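Local structure of PrgZ (4FAJ) at residues T68-L73 and V247-W253; V277-N281 and D419-E423; L297-K303 and K354-N358; A317-E323 and S465-A471; S360-V366 and P529-G534. The protein binds the peptide sex pheromone cCF10 as an extracellular, membrane-anchored receptor of the solute-binding protein 5 family and probably serves its uptake. All blocks are in the same frame, centred on the assembly; numbering follows the deposited sequence.

Contact 1 of 5, residues T68-L73 and V247-W253; sequences TPVQSL and VGTSDKW
The loop 68-73, extended through Val70 and then kinked at Gln71, lies against the turn 247-251 and the first residues of strand 252-257, with Gln71 and Gly248 nearest in register (CA-CA 4.6 Å). One direct hydrogen bond joins the backbones, Gly248 N to Val70 O at 2.7 Å. Gly248 takes phi/psi of 94/-16, where a CB would jam against the preceding carbonyl. Two waters extend the polar link: one accepts from Val70 N and donates to Ser250 O (both 2.8 Å), the other accepts from Gln71 NE2 (3.1 Å) and donates to Gly248 O (2.7 Å). Gln71, folded back in an mm rotamer, also gives NE2 to Pro69 O (3.1 Å). The apolar part centres on Trp253 (chi1 p): Val70 CG2 stands 3.7 Å from the centroid of its six-membered ring, a CH-pi contact over the face, while Thr68 O meets the ring edge at CH2 (3.5 Å). Pro69 CB rests 3.4 Å from Ser250 O, and Leu73 CD1 touches Val247 CG2 (3.6 Å). The contact joins the loop after strand 61-66 to the turn entering strand 252-257 of the same mixed sheet; Val70 and Leu73 continue onto Leu86 of helix 81-90, Trp253 meets Phe274 of strand 271-276, and Gln71 reaches helix 450-459.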
# COMPACT_ATOMS: atom_id res chain seq x y z
N THR A 68 -5.20 11.85 -1.32
CA THR A 68 -5.44 12.24 0.07
C THR A 68 -4.32 13.16 0.55
O THR A 68 -3.29 13.25 -0.11
CB THR A 68 -5.45 11.02 1.03
OG1 THR A 68 -4.10 10.56 1.24
CG2 THR A 68 -6.33 9.86 0.52
N PRO A 69 -4.51 13.83 1.71
CA PRO A 69 -3.37 14.51 2.33
C PRO A 69 -2.29 13.53 2.74
O PRO A 69 -2.54 12.33 2.87
CB PRO A 69 -3.98 15.18 3.57
CG PRO A 69 -5.49 15.27 3.24
CD PRO A 69 -5.75 14.01 2.50
N VAL A 70 -1.08 14.04 2.92
CA VAL A 70 0.02 13.25 3.46
C VAL A 70 -0.35 12.84 4.88
O VAL A 70 -0.86 13.66 5.62
CB VAL A 70 1.32 14.06 3.44
CG1 VAL A 70 2.40 13.38 4.28
CG2 VAL A 70 1.79 14.26 1.99
N GLN A 71 -0.12 11.58 5.23
CA GLN A 71 -0.45 11.06 6.55
C GLN A 71 0.77 10.87 7.48
O GLN A 71 0.66 11.06 8.69
CB GLN A 71 -1.17 9.73 6.42
CG GLN A 71 -2.42 9.78 5.58
CD GLN A 71 -3.49 10.64 6.22
OE1 GLN A 71 -3.85 10.42 7.37
NE2 GLN A 71 -3.99 11.61 5.47
N SER A 72 1.92 10.52 6.90
CA SER A 72 3.15 10.33 7.66
C SER A 72 4.37 10.83 6.88
O SER A 72 4.42 10.73 5.65
CB SER A 72 3.32 8.84 8.02
OG SER A 72 4.58 8.59 8.62
N LEU A 73 5.34 11.37 7.61
CA LEU A 73 6.65 11.73 7.07
C LEU A 73 7.76 10.85 7.66
O LEU A 73 8.95 11.19 7.56
CB LEU A 73 6.95 13.20 7.34
CG LEU A 73 5.95 14.22 6.80
CD1 LEU A 73 6.33 15.62 7.27
CD2 LEU A 73 5.92 14.16 5.29
N VAL A 247 0.62 17.92 8.48
CA VAL A 247 0.53 16.50 8.20
C VAL A 247 -0.86 16.01 8.56
O VAL A 247 -1.35 16.30 9.65
CB VAL A 247 1.56 15.68 9.00
CG1 VAL A 247 1.35 14.17 8.77
CG2 VAL A 247 2.98 16.09 8.62
N GLY A 248 -1.50 15.28 7.66
CA GLY A 248 -2.84 14.76 7.89
C GLY A 248 -3.97 15.62 7.36
O GLY A 248 -5.09 15.13 7.22
N THR A 249 -3.68 16.88 7.03
CA THR A 249 -4.73 17.83 6.66
C THR A 249 -4.50 18.68 5.40
O THR A 249 -5.48 19.05 4.76
CB THR A 249 -5.02 18.80 7.84
OG1 THR A 249 -3.84 19.56 8.13
CG2 THR A 249 -5.44 18.04 9.09
N SER A 250 -3.24 18.99 5.05
CA SER A 250 -2.96 19.91 3.92
C SER A 250 -3.33 19.31 2.56
O SER A 250 -2.96 18.17 2.27
CB SER A 250 -1.47 20.29 3.86
OG SER A 250 -1.10 21.28 4.80
N ASP A 251 -4.03 20.09 1.74
CA ASP A 251 -4.42 19.67 0.39
C ASP A 251 -3.38 20.04 -0.67
O ASP A 251 -3.55 19.72 -1.84
CB ASP A 251 -5.80 20.25 0.02
CG ASP A 251 -5.75 21.73 -0.35
OD1 ASP A 251 -4.87 22.46 0.17
OD2 ASP A 251 -6.59 22.18 -1.15
N LYS A 252 -2.30 20.70 -0.25
CA LYS A 252 -1.22 21.13 -1.14
C LYS A 252 0.14 20.90 -0.50
O LYS A 252 0.29 21.08 0.70
CB LYS A 252 -1.30 22.62 -1.39
CG LYS A 252 -2.47 23.07 -2.16
CD LYS A 252 -2.37 24.57 -2.37
CE LYS A 252 -3.45 25.04 -3.31
NZ LYS A 252 -4.79 24.77 -2.77
N TRP A 253 1.12 20.51 -1.31
CA TRP A 253 2.51 20.54 -0.88
C TRP A 253 3.45 20.68 -2.07
O TRP A 253 3.06 20.47 -3.23
CB TRP A 253 2.87 19.33 0.00
CG TRP A 253 2.60 18.01 -0.61
CD1 TRP A 253 3.49 17.23 -1.30
CD2 TRP A 253 1.38 17.28 -0.58
NE1 TRP A 253 2.89 16.07 -1.71
CE2 TRP A 253 1.59 16.08 -1.29
CE3 TRP A 253 0.11 17.53 -0.04
CZ2 TRP A 253 0.59 15.12 -1.45
CZ3 TRP A 253 -0.89 16.59 -0.22
CH2 TRP A 253 -0.64 15.40 -0.91
O HOH W 1 -0.67 16.82 3.05
O HOH W 2 -6.61 13.23 6.09

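Contact 2 of 5, residues V277-N281 and D419-E423; sequences VKEIN and DGEFE. With ZN (zinc ion), chain F.
Zinc draws two carboxylates together here: Glu279 OE2 and Glu421 OE2 each bind the ion at 2.0 Å, and Tyr301 OH supplies the third protein ligand. The metal offsets the repulsion of like charges, since Glu279 OE1 and Glu421 OE1 are 3.1 Å apart. Glu421 reaches over with an extended side chain (chi1 and chi2 t), and its OE1 accepts from Ile280 N (2.9 Å); Glu279 (chi1 t, chi2 p) curls back so that OE2 also takes Asn281 N (3.1 Å). A salt bridge, Lys278 NZ to Asp419 OD1 at 2.8 Å, closes the other end. Between them Glu421 N donates to Lys278 O (2.9 Å), with CA pairs Lys278-Gly420 at 4.6 Å and Glu279-Glu421 at 5.4 Å. Two helix N-termini thus meet: Glu279 is the N-cap of helix 280-288, Gly420 that of helix 421-437, and end-to-end directions over 278-281 and 419-422 differ by 44°. At Gly420 (phi/psi -70/162) a CB would clash with Glu423 OE1. One water donates weakly to Lys278 O (3.3 Å) and accepts from Phe422 N (2.8 Å). On the inner side Ile280 CG1 packs on Phe422 CE2 (3.5 Å); both side chains also touch Tyr301 and an apolar side chain of the bound pheromone, whose backbone hydrogen-bonds to Glu423 OE2.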
# COMPACT_ATOMS: atom_id res chain seq x y z
N VAL A 277 -7.04 15.95 -5.20
CA VAL A 277 -8.26 16.00 -6.02
C VAL A 277 -9.26 14.96 -5.51
O VAL A 277 -8.98 13.76 -5.53
CB VAL A 277 -7.95 15.78 -7.51
CG1 VAL A 277 -9.25 15.73 -8.36
CG2 VAL A 277 -7.05 16.90 -8.01
N LYS A 278 -10.39 15.44 -5.00
CA LYS A 278 -11.44 14.57 -4.51
C LYS A 278 -12.63 14.54 -5.47
O LYS A 278 -13.40 13.57 -5.48
CB LYS A 278 -11.93 15.05 -3.15
CG LYS A 278 -10.85 15.23 -2.06
CD LYS A 278 -10.94 14.15 -0.96
CE LYS A 278 -10.90 14.76 0.44
NZ LYS A 278 -12.25 14.93 1.03
N GLU A 279 -12.79 15.60 -6.25
CA GLU A 279 -13.90 15.74 -7.21
C GLU A 279 -13.34 15.80 -8.63
O GLU A 279 -12.63 16.74 -8.98
CB GLU A 279 -14.72 16.99 -6.90
CG GLU A 279 -15.76 17.36 -7.99
CD GLU A 279 -16.66 16.21 -8.36
OE1 GLU A 279 -17.21 15.56 -7.45
OE2 GLU A 279 -16.83 15.95 -9.58
N ILE A 280 -13.67 14.78 -9.42
CA ILE A 280 -13.05 14.58 -10.74
C ILE A 280 -13.37 15.71 -11.74
O ILE A 280 -12.51 16.09 -12.54
CB ILE A 280 -13.47 13.21 -11.34
CG1 ILE A 280 -13.08 12.06 -10.40
CG2 ILE A 280 -12.88 13.02 -12.74
CD1 ILE A 280 -11.67 12.10 -9.87
N ASN A 281 -14.59 16.24 -11.68
CA ASN A 281 -14.97 17.37 -12.54
C ASN A 281 -14.04 18.56 -12.34
O ASN A 281 -13.68 19.23 -13.30
CB ASN A 281 -16.41 17.78 -12.25
CG ASN A 281 -16.90 18.84 -13.19
OD1 ASN A 281 -17.09 18.58 -14.37
ND2 ASN A 281 -17.11 20.05 -12.68
N ASP A 419 -13.89 9.96 1.88
CA ASP A 419 -14.90 10.95 1.45
C ASP A 419 -14.68 11.54 0.04
O ASP A 419 -15.34 12.51 -0.33
CB ASP A 419 -15.10 12.04 2.51
CG ASP A 419 -13.83 12.78 2.85
OD1 ASP A 419 -12.78 12.51 2.24
OD2 ASP A 419 -13.89 13.65 3.76
N GLY A 420 -13.79 10.94 -0.75
CA GLY A 420 -13.61 11.30 -2.17
C GLY A 420 -14.80 10.89 -3.05
O GLY A 420 -15.62 10.04 -2.66
N GLU A 421 -14.90 11.48 -4.24
CA GLU A 421 -16.10 11.30 -5.06
C GLU A 421 -16.40 9.83 -5.33
O GLU A 421 -17.51 9.35 -5.07
CB GLU A 421 -15.98 12.03 -6.40
CG GLU A 421 -17.22 11.88 -7.27
CD GLU A 421 -17.14 12.64 -8.58
OE1 GLU A 421 -16.04 13.14 -8.92
OE2 GLU A 421 -18.19 12.75 -9.26
N PHE A 422 -15.42 9.12 -5.88
CA PHE A 422 -15.67 7.75 -6.33
C PHE A 422 -15.61 6.70 -5.23
O PHE A 422 -16.19 5.64 -5.39
CB PHE A 422 -14.79 7.41 -7.54
CG PHE A 422 -15.36 7.95 -8.81
CD1 PHE A 422 -16.21 7.17 -9.59
CD2 PHE A 422 -15.13 9.26 -9.18
CE1 PHE A 422 -16.78 7.69 -10.75
CE2 PHE A 422 -15.70 9.80 -10.35
CZ PHE A 422 -16.53 9.00 -11.12
N GLU A 423 -14.98 7.02 -4.11
CA GLU A 423 -15.03 6.12 -2.96
C GLU A 423 -16.45 6.13 -2.37
O GLU A 423 -17.02 5.07 -2.10
CB GLU A 423 -13.96 6.49 -1.93
CG GLU A 423 -12.52 6.20 -2.42
CD GLU A 423 -12.01 7.16 -3.49
OE1 GLU A 423 -12.39 8.35 -3.46
OE2 GLU A 423 -11.22 6.74 -4.38
ZN ZN F . -18.18 14.57 -10.11
O HOH W 3 -12.95 10.41 -6.37
O HOH W 4 -15.31 15.39 -0.58

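Contact 3 of 5, residues L297-K303 and K354-N358; sequences LAGEYAK and KLLDN. With ZN (zinc ion), chain F; ZN (zinc ion), chain G.
Gly299, with phi/psi of 50/-138, brings its backbone directly against a helix end: its CA lies 3.1 Å from Leu355 O, so close that a CB would be tight there. The motif is a helix C-terminus meeting a helix N-terminal region: helix 348-356 finishes in a wider pi-type turn, Asp357 leaves it with positive phi (53/42), and Leu356 O accepts from Gly299 N at 2.7 Å. Gly299 and Leu356 are nearest in register (CA-CA 4.7 Å). Ala302 CB fits against the exit of that turn, 3.5 Å from Asp357 O and 4.0 Å from Asn358 CB. Asn358 (chi1 p) donates weakly from ND2 to Leu297 O at 3.3 Å, while its OD1 bonds to Ser360. Different zinc ions lie at the two outer ends. Tyr301 (chi1 m) binds one through OH at 2.0 Å, completing the site with Glu279 and Glu421. Asp357 (chi1 t) binds another through OD1 at 2.2 Å, an atom that also accepts from Lys306 NZ, while Asp357 OD2 approaches Lys303 CB at 3.6 Å.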
# COMPACT_ATOMS: atom_id res chain seq x y z
N LEU A 297 -9.16 10.06 -13.51
CA LEU A 297 -10.42 9.79 -14.22
C LEU A 297 -11.11 8.50 -13.77
O LEU A 297 -10.46 7.51 -13.44
CB LEU A 297 -10.14 9.69 -15.72
CG LEU A 297 -9.61 10.93 -16.43
CD1 LEU A 297 -9.19 10.60 -17.86
CD2 LEU A 297 -10.64 12.07 -16.43
N ALA A 298 -12.45 8.52 -13.77
CA ALA A 298 -13.28 7.35 -13.54
C ALA A 298 -14.70 7.62 -14.02
O ALA A 298 -15.03 8.76 -14.32
CB ALA A 298 -13.30 7.00 -12.07
N GLY A 299 -15.52 6.58 -14.09
CA GLY A 299 -16.94 6.69 -14.47
C GLY A 299 -17.19 7.46 -15.75
O GLY A 299 -16.48 7.30 -16.74
N GLU A 300 -18.22 8.30 -15.74
CA GLU A 300 -18.60 9.07 -16.92
C GLU A 300 -17.45 9.95 -17.44
O GLU A 300 -17.34 10.17 -18.64
CB GLU A 300 -19.85 9.89 -16.62
CG GLU A 300 -20.33 10.80 -17.75
CD GLU A 300 -20.84 10.06 -18.99
OE1 GLU A 300 -21.07 8.83 -18.93
OE2 GLU A 300 -21.03 10.75 -20.02
N TYR A 301 -16.59 10.44 -16.54
CA TYR A 301 -15.46 11.28 -16.94
C TYR A 301 -14.46 10.46 -17.76
O TYR A 301 -13.95 10.92 -18.77
CB TYR A 301 -14.76 11.88 -15.72
CG TYR A 301 -15.68 12.60 -14.76
CD1 TYR A 301 -16.15 13.88 -15.04
CD2 TYR A 301 -16.09 12.01 -13.56
CE1 TYR A 301 -17.00 14.56 -14.16
CE2 TYR A 301 -16.96 12.68 -12.67
CZ TYR A 301 -17.40 13.96 -12.98
OH TYR A 301 -18.22 14.64 -12.11
N ALA A 302 -14.16 9.25 -17.29
CA ALA A 302 -13.27 8.34 -18.03
C ALA A 302 -13.89 7.97 -19.38
O ALA A 302 -13.20 7.97 -20.40
CB ALA A 302 -12.99 7.11 -17.22
N LYS A 303 -15.18 7.64 -19.37
CA LYS A 303 -15.93 7.35 -20.60
C LYS A 303 -15.75 8.45 -21.66
O LYS A 303 -15.49 8.16 -22.83
CB LYS A 303 -17.42 7.16 -20.28
CG LYS A 303 -18.23 6.51 -21.40
CD LYS A 303 -19.56 5.98 -20.88
CE LYS A 303 -20.08 4.81 -21.70
NZ LYS A 303 -20.57 5.24 -23.03
N LYS A 354 -19.50 -0.03 -15.24
CA LYS A 354 -20.38 1.13 -15.21
C LYS A 354 -19.83 2.21 -14.30
O LYS A 354 -19.66 3.35 -14.72
CB LYS A 354 -21.78 0.72 -14.75
CG LYS A 354 -22.34 -0.47 -15.51
CD LYS A 354 -23.63 -1.00 -14.88
CE LYS A 354 -24.09 -2.29 -15.56
NZ LYS A 354 -25.14 -3.03 -14.79
N LEU A 355 -19.52 1.84 -13.06
CA LEU A 355 -19.06 2.81 -12.07
C LEU A 355 -17.63 3.28 -12.31
O LEU A 355 -17.38 4.48 -12.34
CB LEU A 355 -19.22 2.23 -10.66
CG LEU A 355 -19.02 3.20 -9.50
CD1 LEU A 355 -19.69 2.65 -8.25
CD2 LEU A 355 -17.56 3.47 -9.24
N LEU A 356 -16.70 2.35 -12.50
CA LEU A 356 -15.30 2.72 -12.68
C LEU A 356 -14.95 3.02 -14.13
O LEU A 356 -14.44 4.10 -14.42
CB LEU A 356 -14.38 1.62 -12.16
CG LEU A 356 -14.58 1.33 -10.67
CD1 LEU A 356 -13.73 0.15 -10.28
CD2 LEU A 356 -14.26 2.56 -9.84
N ASP A 357 -15.20 2.06 -15.01
CA ASP A 357 -15.12 2.24 -16.46
C ASP A 357 -13.78 2.85 -16.92
O ASP A 357 -13.74 3.71 -17.80
CB ASP A 357 -16.29 3.13 -16.92
CG ASP A 357 -16.57 3.01 -18.39
OD1 ASP A 357 -15.97 2.14 -19.06
OD2 ASP A 357 -17.41 3.80 -18.89
N ASN A 358 -12.69 2.37 -16.34
CA ASN A 358 -11.40 3.01 -16.53
C ASN A 358 -10.22 2.03 -16.51
O ASN A 358 -9.12 2.41 -16.13
CB ASN A 358 -11.20 4.05 -15.43
CG ASN A 358 -11.11 3.42 -14.05
OD1 ASN A 358 -11.25 2.20 -13.89
ND2 ASN A 358 -10.89 4.25 -13.03
ZN ZN F . -18.18 14.57 -10.11
ZN ZN G . -16.74 1.52 -21.01

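Contact 4 of 5, residues A317-E323 and S465-A471; sequences ANTMFLE and SLSGWQA
Gly468 supplies the hollow in this antiparallel strand pair, and Met320 the bump: folded back in an mmm rotamer, Met320 lays CE 3.7 Å from Gly468 N and 3.9 Å from Leu466 CD1. A CB on Gly468 would clash with Met320 SD and Thr319 O. The axes of strand segments 318-323 and 465-470 approach to 4.4 Å, their N-to-C directions 149° apart. Thr319-Trp469 (Thr319 N to Trp469 O 3.0 Å), Phe321-Ser467 (Phe321 N to Ser467 O 2.7 Å) and Glu323-Ser465 (Glu323 N to Ser465 O 2.9 Å) are hydrogen-bonded pairs; Asn318-Gln470, Met320-Gly468 and Leu322-Leu466 alternate as non-hydrogen-bonded pairs. On the side of the sheet carrying Phe321 and Trp469, Phe321 (chi1 m) sets CD2 3.9 Å from Gly468 CA and CE2 4.1 Å from Trp469 CB. Glu323 OE2 accepts from Ser467 OG (2.9 Å) and bonds to His491. The bound peptide pairs with Gly468 and Trp469 as a further antiparallel strand, and Asn318 ND2 bonds one of its polar side chains, consistent with recognition that depends partly on the peptide main chain.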
# COMPACT_ATOMS: atom_id res chain seq x y z
N ALA A 317 -1.23 -3.61 -9.05
CA ALA A 317 -1.27 -4.80 -8.18
C ALA A 317 -1.96 -4.44 -6.86
O ALA A 317 -1.35 -4.45 -5.78
CB ALA A 317 0.16 -5.34 -7.93
N ASN A 318 -3.25 -4.13 -6.96
CA ASN A 318 -3.97 -3.43 -5.91
C ASN A 318 -5.41 -3.96 -5.89
O ASN A 318 -6.13 -3.81 -6.87
CB ASN A 318 -3.87 -1.93 -6.23
CG ASN A 318 -4.62 -1.00 -5.27
OD1 ASN A 318 -4.75 0.20 -5.57
ND2 ASN A 318 -5.09 -1.50 -4.11
N THR A 319 -5.79 -4.63 -4.80
CA THR A 319 -7.14 -5.15 -4.64
C THR A 319 -7.89 -4.26 -3.62
O THR A 319 -7.37 -3.99 -2.54
CB THR A 319 -7.11 -6.60 -4.12
OG1 THR A 319 -6.44 -7.44 -5.08
CG2 THR A 319 -8.55 -7.13 -3.87
N MET A 320 -9.09 -3.82 -3.98
CA MET A 320 -9.98 -3.17 -3.02
C MET A 320 -10.91 -4.23 -2.39
O MET A 320 -11.50 -5.06 -3.11
CB MET A 320 -10.81 -2.06 -3.68
CG MET A 320 -10.01 -0.83 -4.08
SD MET A 320 -9.19 0.04 -2.72
CE MET A 320 -10.58 0.42 -1.64
N PHE A 321 -11.02 -4.19 -1.06
CA PHE A 321 -11.78 -5.17 -0.28
C PHE A 321 -12.96 -4.52 0.44
O PHE A 321 -12.98 -3.31 0.64
CB PHE A 321 -10.92 -5.78 0.83
CG PHE A 321 -9.66 -6.44 0.38
CD1 PHE A 321 -9.69 -7.70 -0.20
CD2 PHE A 321 -8.43 -5.85 0.61
CE1 PHE A 321 -8.52 -8.34 -0.58
CE2 PHE A 321 -7.24 -6.48 0.22
CZ PHE A 321 -7.29 -7.72 -0.38
N LEU A 322 -13.93 -5.36 0.84
CA LEU A 322 -14.74 -5.10 2.02
C LEU A 322 -14.09 -5.87 3.15
O LEU A 322 -14.13 -7.12 3.18
CB LEU A 322 -16.20 -5.56 1.85
CG LEU A 322 -17.14 -4.66 1.08
CD1 LEU A 322 -18.54 -5.24 1.08
CD2 LEU A 322 -17.18 -3.26 1.65
N GLU A 323 -13.43 -5.15 4.05
CA GLU A 323 -12.94 -5.75 5.27
C GLU A 323 -14.10 -5.84 6.25
O GLU A 323 -14.98 -4.98 6.25
CB GLU A 323 -11.79 -4.94 5.87
CG GLU A 323 -10.52 -5.03 5.05
CD GLU A 323 -9.30 -4.55 5.82
OE1 GLU A 323 -8.80 -5.32 6.68
OE2 GLU A 323 -8.83 -3.43 5.55
N SER A 465 -15.63 -2.09 5.92
CA SER A 465 -14.73 -1.06 5.43
C SER A 465 -14.37 -1.28 3.96
O SER A 465 -13.95 -2.37 3.58
CB SER A 465 -13.46 -1.09 6.27
OG SER A 465 -12.47 -0.23 5.73
N LEU A 466 -14.53 -0.23 3.15
CA LEU A 466 -14.03 -0.25 1.77
C LEU A 466 -12.59 0.23 1.82
O LEU A 466 -12.32 1.44 1.83
CB LEU A 466 -14.86 0.66 0.86
CG LEU A 466 -14.40 0.74 -0.60
CD1 LEU A 466 -14.34 -0.64 -1.21
CD2 LEU A 466 -15.33 1.64 -1.41
N SER A 467 -11.68 -0.72 1.87
CA SER A 467 -10.25 -0.45 1.94
C SER A 467 -9.49 -1.53 1.16
O SER A 467 -10.01 -2.63 0.91
CB SER A 467 -9.77 -0.36 3.40
OG SER A 467 -10.34 -1.38 4.22
N GLY A 468 -8.26 -1.21 0.76
CA GLY A 468 -7.48 -2.09 -0.09
C GLY A 468 -6.01 -2.13 0.22
O GLY A 468 -5.52 -1.45 1.13
N TRP A 469 -5.30 -2.95 -0.56
CA TRP A 469 -3.87 -3.15 -0.40
C TRP A 469 -3.25 -3.11 -1.77
O TRP A 469 -3.78 -3.72 -2.71
CB TRP A 469 -3.61 -4.52 0.24
CG TRP A 469 -2.14 -4.78 0.56
CD1 TRP A 469 -1.27 -5.56 -0.14
CD2 TRP A 469 -1.42 -4.27 1.67
NE1 TRP A 469 -0.03 -5.55 0.47
CE2 TRP A 469 -0.10 -4.77 1.59
CE3 TRP A 469 -1.75 -3.42 2.73
CZ2 TRP A 469 0.88 -4.45 2.53
CZ3 TRP A 469 -0.78 -3.11 3.67
CH2 TRP A 469 0.52 -3.61 3.56
N GLN A 470 -2.14 -2.37 -1.92
CA GLN A 470 -1.29 -2.51 -3.09
C GLN A 470 -0.03 -3.27 -2.69
O GLN A 470 0.61 -2.92 -1.69
CB GLN A 470 -0.89 -1.17 -3.69
CG GLN A 470 0.25 -1.31 -4.73
CD GLN A 470 0.18 -0.34 -5.87
OE1 GLN A 470 -0.89 -0.15 -6.45
NE2 GLN A 470 1.33 0.26 -6.23
N ALA A 471 0.33 -4.29 -3.47
CA ALA A 471 1.51 -5.09 -3.18
C ALA A 471 2.71 -4.17 -3.03
O ALA A 471 2.84 -3.21 -3.78
CB ALA A 471 1.79 -6.08 -4.30
O HOH W 5 -2.64 1.77 -6.85
O HOH W 6 -5.93 -2.49 3.87

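Contact 5 of 5, residues S360-V366 and P529-G534; sequences SVASVGV and PIFQVG
Ser363 sets its CB against the CB corner of Pro529, 3.8 Å from Pro529 CB, and with chi1 m brings OG within 3.1 Å of Phe531 N at an angle too poor for a hydrogen bond. Gly365 O closes on the same corner, 3.2 Å from Pro529 CB. Val366 CG2 flanks the proline more loosely, 4.4 Å from Pro529 CG. Further along, Val361 and Gln532 form an antiparallel hydrogen-bonded pair: Val361 N to Gln532 O is 2.9 Å, Gln532 N to Val361 O 2.7 Å, and their side chains share a face, Val361 CG2 3.8 Å from Gln532 CB. Ser363 N gives a third backbone bond, to Ile530 O at 3.2 Å. The short strand 361-362 thus edges strand 528-539, which carries a classic beta bulge: Ile530 (phi/psi -108/-70) and Phe531 (-145/159) both face Met320 of the neighbouring strand 311-324. Past the pair, Ser360 (chi1 m) accepts from Gly534 N at OG (2.9 Å); a CB on Gly534 would clash with Ser360 N. One water donates to Ala362 O (3.1 Å) and Gln532 OE1 (2.8 Å), while Gln532 NE2 hydrogen-bonds to backbone O of Met316 and Lys369. Phe531 (chi1 p) packs on Leu351 and Leu356 and meets an aromatic pheromone side chain edge-to-face.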
# COMPACT_ATOMS: atom_id res chain seq x y z
N SER A 360 -10.02 -0.69 -14.63
CA SER A 360 -10.09 -1.55 -13.45
C SER A 360 -10.76 -2.86 -13.86
O SER A 360 -11.49 -2.89 -14.86
CB SER A 360 -10.89 -0.89 -12.33
OG SER A 360 -10.27 0.31 -11.89
N VAL A 361 -10.52 -3.94 -13.11
CA VAL A 361 -11.12 -5.23 -13.44
C VAL A 361 -11.64 -5.95 -12.20
O VAL A 361 -11.15 -5.74 -11.09
CB VAL A 361 -10.14 -6.14 -14.21
CG1 VAL A 361 -9.68 -5.46 -15.51
CG2 VAL A 361 -8.95 -6.50 -13.34
N ALA A 362 -12.66 -6.79 -12.38
CA ALA A 362 -13.19 -7.62 -11.30
C ALA A 362 -12.10 -8.44 -10.65
O ALA A 362 -11.20 -8.96 -11.34
CB ALA A 362 -14.30 -8.54 -11.83
N SER A 363 -12.17 -8.57 -9.32
CA SER A 363 -11.27 -9.45 -8.57
C SER A 363 -11.64 -10.90 -8.86
O SER A 363 -12.83 -11.23 -8.96
CB SER A 363 -11.39 -9.21 -7.06
OG SER A 363 -10.85 -7.96 -6.65
N VAL A 364 -10.63 -11.76 -8.98
CA VAL A 364 -10.84 -13.21 -9.06
C VAL A 364 -10.44 -13.91 -7.76
O VAL A 364 -10.66 -15.09 -7.59
CB VAL A 364 -10.05 -13.85 -10.22
CG1 VAL A 364 -10.58 -13.36 -11.58
CG2 VAL A 364 -8.54 -13.59 -10.07
N GLY A 365 -9.82 -13.17 -6.87
CA GLY A 365 -9.38 -13.69 -5.58
C GLY A 365 -8.83 -12.54 -4.77
O GLY A 365 -8.99 -11.37 -5.14
N VAL A 366 -8.17 -12.86 -3.66
CA VAL A 366 -7.52 -11.83 -2.84
C VAL A 366 -6.35 -11.22 -3.62
O VAL A 366 -6.17 -9.99 -3.62
CB VAL A 366 -7.03 -12.44 -1.51
CG1 VAL A 366 -6.12 -11.51 -0.74
CG2 VAL A 366 -8.24 -12.88 -0.64
N PRO A 529 -12.94 -9.75 -1.67
CA PRO A 529 -12.29 -9.00 -2.75
C PRO A 529 -13.31 -8.50 -3.76
O PRO A 529 -14.22 -9.24 -4.18
CB PRO A 529 -11.32 -10.01 -3.37
CG PRO A 529 -11.66 -11.32 -2.84
CD PRO A 529 -12.76 -11.20 -1.82
N ILE A 530 -13.17 -7.23 -4.14
CA ILE A 530 -14.15 -6.57 -4.98
C ILE A 530 -13.58 -6.37 -6.37
O ILE A 530 -14.03 -7.01 -7.31
CB ILE A 530 -14.62 -5.22 -4.40
CG1 ILE A 530 -15.06 -5.38 -2.93
CG2 ILE A 530 -15.80 -4.69 -5.22
CD1 ILE A 530 -15.24 -4.03 -2.21
N PHE A 531 -12.61 -5.47 -6.50
CA PHE A 531 -12.00 -5.20 -7.79
C PHE A 531 -10.51 -4.88 -7.70
O PHE A 531 -10.00 -4.54 -6.64
CB PHE A 531 -12.74 -4.08 -8.52
CG PHE A 531 -12.64 -2.74 -7.86
CD1 PHE A 531 -13.56 -2.35 -6.90
CD2 PHE A 531 -11.65 -1.82 -8.23
CE1 PHE A 531 -13.49 -1.10 -6.29
CE2 PHE A 531 -11.58 -0.56 -7.63
CZ PHE A 531 -12.49 -0.21 -6.65
N GLN A 532 -9.83 -5.06 -8.84
CA GLN A 532 -8.43 -4.73 -9.01
C GLN A 532 -8.38 -3.37 -9.69
O GLN A 532 -9.01 -3.16 -10.75
CB GLN A 532 -7.72 -5.79 -9.85
CG GLN A 532 -6.24 -5.49 -10.11
CD GLN A 532 -5.49 -6.60 -10.80
OE1 GLN A 532 -6.03 -7.68 -11.04
NE2 GLN A 532 -4.20 -6.34 -11.10
N VAL A 533 -7.61 -2.47 -9.08
CA VAL A 533 -7.59 -1.07 -9.43
C VAL A 533 -6.80 -0.81 -10.71
O VAL A 533 -5.63 -1.20 -10.82
CB VAL A 533 -6.95 -0.23 -8.30
CG1 VAL A 533 -6.79 1.24 -8.71
CG2 VAL A 533 -7.75 -0.34 -7.01
N GLY A 534 -7.45 -0.15 -11.66
CA GLY A 534 -6.79 0.50 -12.78
C GLY A 534 -6.74 2.00 -12.54
O GLY A 534 -7.73 2.59 -12.13
O HOH W 7 -8.19 -9.51 -10.75

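Contact 4 lies deepest, its centre about 9 Å from that of the chain, and belongs with contact 5 to one mixed sheet: strands 311-324 and 528-539 are neighbours, and Met320 bonds to the bulge at Ile530 and Phe531. Both are buried and rely on backbone pairing. Contacts 2 and 3 lie farther from the chain's centre, contact 3 nonetheless buried and contact 2 partly so; they join helix ends and share a zinc ion. Charge and metal dominate contact 2, tight backbone packing contact 3. Leu356 of contact 3 packs on Phe531 of contact 5. Contact 1, partly buried and touching none of the others, combines a single direct hydrogen bond with waters and tryptophan packing. Contacts 2 to 5 meet the pheromone more extensively; contact 1 offers Thr68.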